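Side-chain contact in antibiotic biosynthesis monooxygenase (Shewanella loihica, PDB 2RIL), which probably acts as a monooxygenase of the antibiotic biosynthesis monooxygenase family and assembles as a dimer of two small alpha/beta subunits: residues A[17-22]-A[54-59]. Residues are numbered along the deposited sequence; the frame is centred on the assembly and turned at random.
Sequences DKLEAA and YQLINV
Leu19 and Leu56 meet because their torsions turn the two side chains toward each other at the helix-sheet interface. In Leu19, CG stands anti to the backbone N (chi1 180°), which carries CD1 down from the first turn of helix 19-33; in Leu56, CG is turned anti to the carbonyl carbon (chi1 -64°) and projects from strand 56-62 toward the helix. The pair is a compact example of how a helix is seated on an antiparallel sheet in the ferredoxin-like fold of the dimeric alpha/beta-barrel proteins. The two side chains approach at a slant, and a single methyl does most of the work: Leu19 CD1 rests against the fork of Leu56, 3.8 Å from its CG and equally near its CD2. Leu56 CD1, 4.0 Å from Leu19 CD1, also meets Ala22, whose CB is 3.8 Å away. Residues 19 and 22, one helical turn apart, thus present a methyl each to the same leucine. Lys18 occupies the N-cap position, and the bond from Ala22 N to Lys18 O belongs to the opening turn that sets this spacing.

Leu56 is buried, packing also on Phe12 of the adjacent strand 6-12 and on Ile97 of the second subunit, so the helix start is joined to a core that extends to the dimer partner. At the margin lies the amide of Gln55, modelled in two conformers. In the conformer given, Gln55 OE1 comes only loosely, 4.3 Å, to Leu19 CD2. A water 2.5 Å from Gln55 NE2 in that conformer, too close for an ordinary N-H bond, and weakly bonded to Asp17 N at 3.2 Å, makes at most a doubtful bridge.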
loop_
_atom_site.group_PDB
_atom_site.type_symbol
_atom_site.label_atom_id
_atom_site.label_comp_id
_atom_site.label_asym_id
_atom_site.label_seq_id
_atom_site.Cartn_x
_atom_site.Cartn_y
_atom_site.Cartn_z
ATOM N N ASP A 17 -18.451 0.362 -10.649
ATOM C CA ASP A 17 -18.458 0.599 -12.054
ATOM C C ASP A 17 -17.715 1.857 -12.504
ATOM O O ASP A 17 -17.792 2.179 -13.700
ATOM C CB ASP A 17 -19.922 0.633 -12.613
ATOM C CG ASP A 17 -20.015 0.030 -14.006
ATOM O OD1 ASP A 17 -19.185 -0.829 -14.327
ATOM O OD2 ASP A 17 -20.911 0.423 -14.789
ATOM N N LYS A 18 -16.978 2.545 -11.617
ATOM C CA LYS A 18 -16.299 3.797 -11.969
ATOM C C LYS A 18 -14.757 3.731 -11.938
ATOM O O LYS A 18 -14.095 4.763 -11.747
ATOM C CB LYS A 18 -16.715 4.941 -11.065
ATOM C CG LYS A 18 -18.219 5.131 -10.937
ATOM C CD LYS A 18 -18.890 5.373 -12.251
ATOM C CE LYS A 18 -19.004 6.845 -12.510
ATOM N NZ LYS A 18 -19.675 7.089 -13.805
ATOM N N LEU A 19 -14.201 2.548 -12.155
ATOM C CA LEU A 19 -12.751 2.396 -12.079
ATOM C C LEU A 19 -12.006 3.272 -13.087
ATOM O O LEU A 19 -11.058 3.963 -12.737
ATOM C CB LEU A 19 -12.367 0.947 -12.256
ATOM C CG LEU A 19 -10.873 0.625 -12.212
ATOM C CD1 LEU A 19 -10.285 1.011 -10.842
ATOM C CD2 LEU A 19 -10.661 -0.861 -12.530
ATOM N N GLU A 20 -12.460 3.294 -14.340
ATOM C CA GLU A 20 -11.698 4.054 -15.327
ATOM C C GLU A 20 -11.719 5.540 -15.019
ATOM O O GLU A 20 -10.713 6.232 -15.182
ATOM C CB GLU A 20 -12.177 3.778 -16.766
ATOM C CG GLU A 20 -11.335 4.472 -17.830
ATOM C CD GLU A 20 -9.901 3.978 -17.950
ATOM O OE1 GLU A 20 -9.630 2.843 -17.569
ATOM O OE2 GLU A 20 -8.997 4.723 -18.440
ATOM N N ALA A 21 -12.873 6.064 -14.609
ATOM C CA ALA A 21 -12.960 7.444 -14.233
ATOM C C ALA A 21 -12.013 7.750 -13.072
ATOM O O ALA A 21 -11.379 8.799 -13.033
ATOM C CB ALA A 21 -14.411 7.828 -13.852
ATOM N N ALA A 22 -11.939 6.837 -12.113
ATOM C CA ALA A 22 -11.038 7.024 -10.954
ATOM C C ALA A 22 -9.584 7.036 -11.398
ATOM O O ALA A 22 -8.803 7.873 -10.924
ATOM C CB ALA A 22 -11.266 5.914 -9.932
ATOM N N TYR A 54 -10.332 -1.630 -1.459
ATOM C CA TYR A 54 -9.602 -0.586 -2.155
ATOM C C TYR A 54 -9.242 -1.100 -3.552
ATOM O O TYR A 54 -8.254 -1.831 -3.710
ATOM C CB TYR A 54 -8.347 -0.242 -1.337
ATOM C CG TYR A 54 -8.671 0.291 0.027
ATOM C CD1 TYR A 54 -9.371 1.465 0.177
ATOM C CD2 TYR A 54 -8.255 -0.382 1.186
ATOM C CE1 TYR A 54 -9.654 1.986 1.441
ATOM C CE2 TYR A 54 -8.514 0.137 2.429
ATOM C CZ TYR A 54 -9.243 1.298 2.559
ATOM O OH TYR A 54 -9.519 1.794 3.822
ATOM N N GLN A 55 -10.030 -0.751 -4.572
ATOM C CA GLN A 55 -9.737 -1.240 -5.914
ATOM C C GLN A 55 -8.495 -0.554 -6.505
ATOM O O GLN A 55 -7.911 -1.087 -7.438
ATOM C CB GLN A 55 -10.912 -1.066 -6.877
ATOM C CG GLN A 55 -12.067 -2.036 -6.722
ATOM C CD GLN A 55 -13.014 -1.915 -7.891
ATOM O OE1 GLN A 55 -12.687 -2.319 -9.002
ATOM N NE2 GLN A 55 -14.195 -1.362 -7.641
ATOM N N LEU A 56 -8.118 0.612 -5.963
ATOM C CA LEU A 56 -6.874 1.307 -6.305
ATOM C C LEU A 56 -6.126 1.655 -5.050
ATOM O O LEU A 56 -6.720 2.111 -4.092
ATOM C CB LEU A 56 -7.099 2.604 -7.078
ATOM C CG LEU A 56 -7.745 2.447 -8.452
ATOM C CD1 LEU A 56 -8.184 3.848 -8.972
ATOM C CD2 LEU A 56 -6.820 1.737 -9.441
ATOM N N ILE A 57 -4.809 1.423 -5.058
ATOM C CA ILE A 57 -3.919 1.909 -4.009
ATOM C C ILE A 57 -2.679 2.456 -4.651
ATOM O O ILE A 57 -1.992 1.728 -5.384
ATOM C CB ILE A 57 -3.480 0.818 -2.978
ATOM C CG1 ILE A 57 -4.702 0.162 -2.318
ATOM C CG2 ILE A 57 -2.541 1.430 -1.946
ATOM C CD1 ILE A 57 -4.383 -0.848 -1.218
ATOM N N ASN A 58 -2.416 3.750 -4.472
ATOM C CA ASN A 58 -1.188 4.326 -5.001
ATOM C C ASN A 58 -0.080 4.241 -3.973
ATOM O O ASN A 58 -0.293 4.460 -2.769
ATOM C CB ASN A 58 -1.375 5.776 -5.418
ATOM C CG ASN A 58 -0.173 6.305 -6.171
ATOM O OD1 ASN A 58 0.398 5.574 -7.007
ATOM N ND2 ASN A 58 0.221 7.551 -5.906
ATOM N N VAL A 59 1.138 3.949 -4.446
ATOM C CA VAL A 59 2.333 3.908 -3.623
ATOM C C VAL A 59 3.384 4.763 -4.319
ATOM O O VAL A 59 3.873 4.374 -5.362
ATOM C CB VAL A 59 2.832 2.482 -3.409
ATOM C CG1 VAL A 59 4.041 2.500 -2.403
ATOM C CG2 VAL A 59 1.752 1.530 -2.846
HETATM O O HOH W 1 -15.530 -0.338 -9.433
#